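Local coordinates for beta-galactosidase (Bacillus circulans, PDB 4MAD), which probably hydrolyses terminal non-reducing beta-D-galactose residues from beta-D-galactosides, as a family 35 glycoside hydrolase with a (beta/alpha)8 catalytic barrel, at residues A37-E49 with G83-V97. Numbering follows the deposited sequence.
Sequences AMHYFRTVPEYWE and GIADIVRFIKTAEKV
F90 meets W48 edge-on: its ring edge is directed at the face of the five-membered ring of W48, the planes at 80°, with F90 CD1 3.8 Å from W48 CD2. F90 CB lies over the six-membered ring of W48, 3.8 Å from its centroid, a CH-pi contact, while P45 CA covers the opposite indole face. The F90 ring in turn receives Y40 CB over one face, 3.5 Å from F90 CG, and M38 SD at its edge, a Met-aromatic contact. Y40 holds CG between its backbone N and carbonyl carbon (chi1 53°), which lays the phenol between F41 CD2 on one face and I87 CG1 on the other; its OH is hydrogen-bonded to H72 NE2 and A68 N. W48 NE1 helps set the turn of the indole, donating to Y40 O at 3.1 Å, on a lone pair but bent (135° at the hydrogen), and weakly to T43 O. An alanine at W48 removes the whole indole, which would probably open a gap between P45 and F90 and leave Y40 O without its indole donor. Farther along helix 87-97, T93 CG2 packs on E49 CA, and K96 NZ reaches E49 OE2 at 3.1 Å in a salt bridge. The aromatic cluster thus joins the loop after barrel strand 34-38, and the start of helix 48-58, to the neighbouring helix of the TIM barrel. Ring and CH-pi contacts carry most of this join; I84 O, buried without a partner at the edges of Y40 and W48, is probably a polar cost the packing repays.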
loop_
_atom_site.group_PDB
_atom_site.type_symbol
_atom_site.label_atom_id
_atom_site.label_comp_id
_atom_site.label_asym_id
_atom_site.label_seq_id
_atom_site.Cartn_x
_atom_site.Cartn_y
_atom_site.Cartn_z
ATOM N N ALA A 37 4.524 12.766 -7.649
ATOM C CA ALA A 37 3.791 11.992 -6.651
ATOM C C ALA A 37 4.662 11.516 -5.484
ATOM O O ALA A 37 5.682 10.922 -5.673
ATOM C CB ALA A 37 3.125 10.841 -7.278
ATOM N N MET A 38 4.216 11.859 -4.292
ATOM C CA MET A 38 4.762 11.343 -3.080
ATOM C C MET A 38 3.636 11.123 -2.070
ATOM O O MET A 38 2.865 11.977 -1.847
ATOM C CB MET A 38 5.788 12.291 -2.490
ATOM C CG MET A 38 6.300 11.863 -1.188
ATOM S SD MET A 38 7.461 13.027 -0.410
ATOM C CE MET A 38 7.643 12.233 1.162
ATOM N N HIS A 39 3.595 9.961 -1.479
ATOM C CA HIS A 39 2.529 9.637 -0.545
ATOM C C HIS A 39 2.980 9.768 0.900
ATOM O O HIS A 39 3.906 9.138 1.297
ATOM C CB HIS A 39 2.126 8.204 -0.762
ATOM C CG HIS A 39 1.610 7.916 -2.122
ATOM N ND1 HIS A 39 1.207 8.896 -2.990
ATOM C CD2 HIS A 39 1.472 6.747 -2.786
ATOM C CE1 HIS A 39 0.820 8.342 -4.118
ATOM N NE2 HIS A 39 0.999 7.045 -4.025
ATOM N N TYR A 40 2.301 10.569 1.682
ATOM C CA TYR A 40 2.773 10.801 3.026
ATOM C C TYR A 40 2.893 9.468 3.769
ATOM O O TYR A 40 3.704 9.317 4.610
ATOM C CB TYR A 40 1.891 11.790 3.802
ATOM C CG TYR A 40 0.460 11.426 3.809
ATOM C CD1 TYR A 40 -0.101 10.817 4.883
ATOM C CD2 TYR A 40 -0.315 11.696 2.758
ATOM C CE1 TYR A 40 -1.416 10.427 4.871
ATOM C CE2 TYR A 40 -1.648 11.336 2.739
ATOM C CZ TYR A 40 -2.199 10.672 3.800
ATOM O OH TYR A 40 -3.491 10.303 3.796
ATOM N N PHE A 41 2.034 8.534 3.411
ATOM C CA PHE A 41 1.843 7.311 4.186
ATOM C C PHE A 41 2.886 6.287 3.880
ATOM O O PHE A 41 2.888 5.240 4.443
ATOM C CB PHE A 41 0.455 6.754 4.047
ATOM C CG PHE A 41 -0.085 6.713 2.639
ATOM C CD1 PHE A 41 0.096 5.605 1.863
ATOM C CD2 PHE A 41 -0.781 7.768 2.102
ATOM C CE1 PHE A 41 -0.448 5.544 0.656
ATOM C CE2 PHE A 41 -1.285 7.694 0.878
ATOM C CZ PHE A 41 -1.109 6.586 0.157
ATOM N N ARG A 42 3.771 6.650 2.983
ATOM C CA ARG A 42 4.816 5.758 2.544
ATOM C C ARG A 42 6.260 6.141 2.953
ATOM O O ARG A 42 7.154 5.478 2.606
ATOM C CB ARG A 42 4.696 5.522 1.061
ATOM C CG ARG A 42 3.612 4.542 0.728
ATOM C CD ARG A 42 3.347 4.385 -0.746
ATOM N NE ARG A 42 2.800 3.099 -1.096
ATOM C CZ ARG A 42 1.803 2.880 -1.943
ATOM N NH1 ARG A 42 1.248 3.877 -2.573
ATOM N NH2 ARG A 42 1.421 1.643 -2.189
ATOM N N THR A 43 6.422 7.232 3.699
ATOM C CA THR A 43 7.713 7.632 4.224
ATOM C C THR A 43 7.545 8.080 5.679
ATOM O O THR A 43 6.610 8.679 5.980
ATOM C CB THR A 43 8.316 8.727 3.349
ATOM O OG1 THR A 43 8.614 8.178 2.075
ATOM C CG2 THR A 43 9.534 9.314 3.994
ATOM N N VAL A 44 8.468 7.761 6.547
ATOM C CA VAL A 44 8.305 8.191 7.941
ATOM C C VAL A 44 8.331 9.717 8.017
ATOM O O VAL A 44 9.044 10.326 7.289
ATOM C CB VAL A 44 9.415 7.640 8.887
ATOM C CG1 VAL A 44 9.258 6.163 9.073
ATOM C CG2 VAL A 44 10.779 7.992 8.360
ATOM N N PRO A 45 7.600 10.317 8.948
ATOM C CA PRO A 45 7.446 11.767 8.964
ATOM C C PRO A 45 8.731 12.561 9.142
ATOM O O PRO A 45 8.873 13.624 8.624
ATOM C CB PRO A 45 6.495 12.019 10.125
ATOM C CG PRO A 45 6.214 10.790 10.697
ATOM C CD PRO A 45 6.676 9.690 9.876
ATOM N N GLU A 46 9.689 11.978 9.818
ATOM C CA GLU A 46 10.957 12.631 10.084
ATOM C C GLU A 46 11.641 13.010 8.773
ATOM O O GLU A 46 12.381 13.927 8.724
ATOM C CB GLU A 46 11.834 11.710 10.904
ATOM C CG GLU A 46 11.337 11.576 12.296
ATOM C CD GLU A 46 10.280 10.520 12.497
ATOM O OE1 GLU A 46 10.017 9.752 11.609
ATOM O OE2 GLU A 46 9.781 10.454 13.605
ATOM N N TYR A 47 11.338 12.215 7.742
ATOM C CA TYR A 47 11.924 12.346 6.424
ATOM C C TYR A 47 11.100 13.100 5.355
ATOM O O TYR A 47 11.566 13.326 4.273
ATOM C CB TYR A 47 12.364 10.975 5.909
ATOM C CG TYR A 47 13.548 10.327 6.591
ATOM C CD1 TYR A 47 14.518 11.076 7.218
ATOM C CD2 TYR A 47 13.733 8.974 6.540
ATOM C CE1 TYR A 47 15.579 10.493 7.796
ATOM C CE2 TYR A 47 14.807 8.392 7.109
ATOM C CZ TYR A 47 15.729 9.147 7.753
ATOM O OH TYR A 47 16.845 8.615 8.320
ATOM N N TRP A 48 9.913 13.550 5.710
ATOM C CA TRP A 48 9.092 14.187 4.717
ATOM C C TRP A 48 9.789 15.430 4.138
ATOM O O TRP A 48 9.795 15.651 2.969
ATOM C CB TRP A 48 7.722 14.554 5.296
ATOM C CG TRP A 48 6.793 13.450 5.537
ATOM C CD1 TRP A 48 6.826 12.199 5.001
ATOM C CD2 TRP A 48 5.635 13.478 6.364
ATOM N NE1 TRP A 48 5.790 11.467 5.433
ATOM C CE2 TRP A 48 5.034 12.223 6.280
ATOM C CE3 TRP A 48 5.035 14.451 7.151
ATOM C CZ2 TRP A 48 3.878 11.911 6.969
ATOM C CZ3 TRP A 48 3.914 14.142 7.826
ATOM C CH2 TRP A 48 3.336 12.887 7.740
ATOM N N GLU A 49 10.400 16.227 4.980
ATOM C CA GLU A 49 11.053 17.415 4.463
ATOM C C GLU A 49 12.180 17.068 3.518
ATOM O O GLU A 49 12.360 17.679 2.524
ATOM C CB GLU A 49 11.566 18.287 5.591
ATOM C CG GLU A 49 12.216 19.572 5.084
ATOM C CD GLU A 49 12.278 20.667 6.116
ATOM O OE1 GLU A 49 12.148 20.442 7.281
ATOM O OE2 GLU A 49 12.489 21.784 5.742
ATOM N N GLY A 83 1.213 11.022 13.607
ATOM C CA GLY A 83 2.358 10.346 13.089
ATOM C C GLY A 83 2.437 10.291 11.587
ATOM O O GLY A 83 2.330 11.277 10.962
ATOM N N ILE A 84 2.625 9.107 11.046
ATOM C CA ILE A 84 2.763 8.940 9.630
ATOM C C ILE A 84 1.471 9.323 8.922
ATOM O O ILE A 84 1.452 9.534 7.756
ATOM C CB ILE A 84 3.218 7.528 9.212
ATOM C CG1 ILE A 84 3.877 7.571 7.845
ATOM C CG2 ILE A 84 2.117 6.645 9.133
ATOM C CD1 ILE A 84 4.487 6.322 7.471
ATOM N N ALA A 85 0.396 9.386 9.673
ATOM C CA ALA A 85 -0.893 9.767 9.151
ATOM C C ALA A 85 -1.218 11.279 9.243
ATOM O O ALA A 85 -2.302 11.647 8.965
ATOM C CB ALA A 85 -1.955 9.005 9.809
ATOM N N ASP A 86 -0.269 12.113 9.654
ATOM C CA ASP A 86 -0.559 13.503 9.847
ATOM C C ASP A 86 -0.454 14.174 8.497
ATOM O O ASP A 86 0.541 14.727 8.169
ATOM C CB ASP A 86 0.442 14.121 10.794
ATOM C CG ASP A 86 -0.024 15.456 11.369
ATOM O OD1 ASP A 86 -0.796 16.145 10.768
ATOM O OD2 ASP A 86 0.415 15.800 12.415
ATOM N N ILE A 87 -1.501 14.096 7.715
ATOM C CA ILE A 87 -1.530 14.692 6.412
ATOM C C ILE A 87 -1.418 16.193 6.491
ATOM O O ILE A 87 -0.775 16.803 5.692
ATOM C CB ILE A 87 -2.729 14.211 5.626
ATOM C CG1 ILE A 87 -2.617 14.613 4.188
ATOM C CG2 ILE A 87 -3.986 14.675 6.220
ATOM C CD1 ILE A 87 -3.755 14.174 3.423
ATOM N N VAL A 88 -1.960 16.771 7.533
ATOM C CA VAL A 88 -1.789 18.188 7.663
ATOM C C VAL A 88 -0.293 18.614 7.750
ATOM O O VAL A 88 0.132 19.505 7.080
ATOM C CB VAL A 88 -2.611 18.698 8.811
ATOM C CG1 VAL A 88 -2.343 20.124 9.091
ATOM C CG2 VAL A 88 -4.050 18.522 8.509
ATOM N N ARG A 89 0.494 17.924 8.534
ATOM C CA ARG A 89 1.891 18.215 8.659
ATOM C C ARG A 89 2.581 18.028 7.321
ATOM O O ARG A 89 3.386 18.807 6.951
ATOM C CB ARG A 89 2.489 17.306 9.696
ATOM C CG ARG A 89 3.988 17.488 9.904
ATOM C CD ARG A 89 4.572 16.441 10.824
ATOM N NE ARG A 89 6.021 16.444 10.777
ATOM C CZ ARG A 89 6.795 15.694 11.519
ATOM N NH1 ARG A 89 6.277 14.849 12.373
ATOM N NH2 ARG A 89 8.104 15.813 11.399
ATOM N N PHE A 90 2.214 16.980 6.608
ATOM C CA PHE A 90 2.883 16.706 5.368
ATOM C C PHE A 90 2.650 17.844 4.405
ATOM O O PHE A 90 3.561 18.363 3.835
ATOM C CB PHE A 90 2.367 15.397 4.783
ATOM C CG PHE A 90 2.824 15.145 3.373
ATOM C CD1 PHE A 90 4.057 14.683 3.114
ATOM C CD2 PHE A 90 2.001 15.352 2.319
ATOM C CE1 PHE A 90 4.466 14.463 1.862
ATOM C CE2 PHE A 90 2.422 15.131 1.063
ATOM C CZ PHE A 90 3.626 14.689 0.843
ATOM N N ILE A 91 1.391 18.233 4.283
ATOM C CA ILE A 91 1.052 19.315 3.404
ATOM C C ILE A 91 1.680 20.686 3.785
ATOM O O ILE A 91 2.176 21.373 2.966
ATOM C CB ILE A 91 -0.458 19.436 3.246
ATOM C CG1 ILE A 91 -1.004 18.146 2.617
ATOM C CG2 ILE A 91 -0.810 20.670 2.462
ATOM C CD1 ILE A 91 -2.425 18.166 2.387
ATOM N N LYS A 92 1.698 20.997 5.049
ATOM C CA LYS A 92 2.410 22.177 5.524
ATOM C C LYS A 92 3.886 22.096 5.200
ATOM O O LYS A 92 4.486 23.068 4.965
ATOM C CB LYS A 92 2.228 22.366 6.998
ATOM C CG LYS A 92 0.919 22.930 7.336
ATOM C CD LYS A 92 0.701 22.886 8.812
ATOM C CE LYS A 92 -0.416 23.744 9.193
ATOM N NZ LYS A 92 -0.412 23.910 10.625
ATOM N N THR A 93 4.443 20.906 5.199
ATOM C CA THR A 93 5.821 20.746 4.835
ATOM C C THR A 93 6.079 21.117 3.373
ATOM O O THR A 93 7.049 21.739 3.052
ATOM C CB THR A 93 6.384 19.385 5.206
ATOM O OG1 THR A 93 6.099 19.111 6.566
ATOM C CG2 THR A 93 7.881 19.324 4.977
ATOM N N ALA A 94 5.164 20.712 2.514
ATOM C CA ALA A 94 5.240 21.012 1.092
ATOM C C ALA A 94 5.170 22.527 0.915
ATOM O O ALA A 94 5.960 23.122 0.254
ATOM C CB ALA A 94 4.129 20.344 0.360
ATOM N N GLU A 95 4.252 23.124 1.618
ATOM C CA GLU A 95 4.153 24.559 1.572
ATOM C C GLU A 95 5.448 25.233 2.026
ATOM O O GLU A 95 5.883 26.108 1.406
ATOM C CB GLU A 95 3.018 25.034 2.434
ATOM C CG GLU A 95 2.829 26.503 2.376
ATOM C CD GLU A 95 1.697 26.977 3.229
ATOM O OE1 GLU A 95 1.729 26.683 4.412
ATOM O OE2 GLU A 95 0.805 27.652 2.734
ATOM N N LYS A 96 6.069 24.765 3.075
ATOM C CA LYS A 96 7.304 25.369 3.578
ATOM C C LYS A 96 8.447 25.312 2.559
ATOM O O LYS A 96 9.254 26.192 2.425
ATOM C CB LYS A 96 7.691 24.615 4.820
ATOM C CG LYS A 96 8.921 25.018 5.445
ATOM C CD LYS A 96 9.373 24.114 6.601
ATOM C CE LYS A 96 10.903 24.057 6.660
ATOM N NZ LYS A 96 11.521 23.686 7.970
ATOM N N VAL A 97 8.472 24.200 1.860
ATOM C CA VAL A 97 9.492 23.914 0.911
ATOM C C VAL A 97 9.180 24.621 -0.382
ATOM O O VAL A 97 10.010 24.709 -1.220
ATOM C CB VAL A 97 9.571 22.403 0.678
ATOM C CG1 VAL A 97 10.100 22.077 -0.628
ATOM C CG2 VAL A 97 10.314 21.754 1.763
#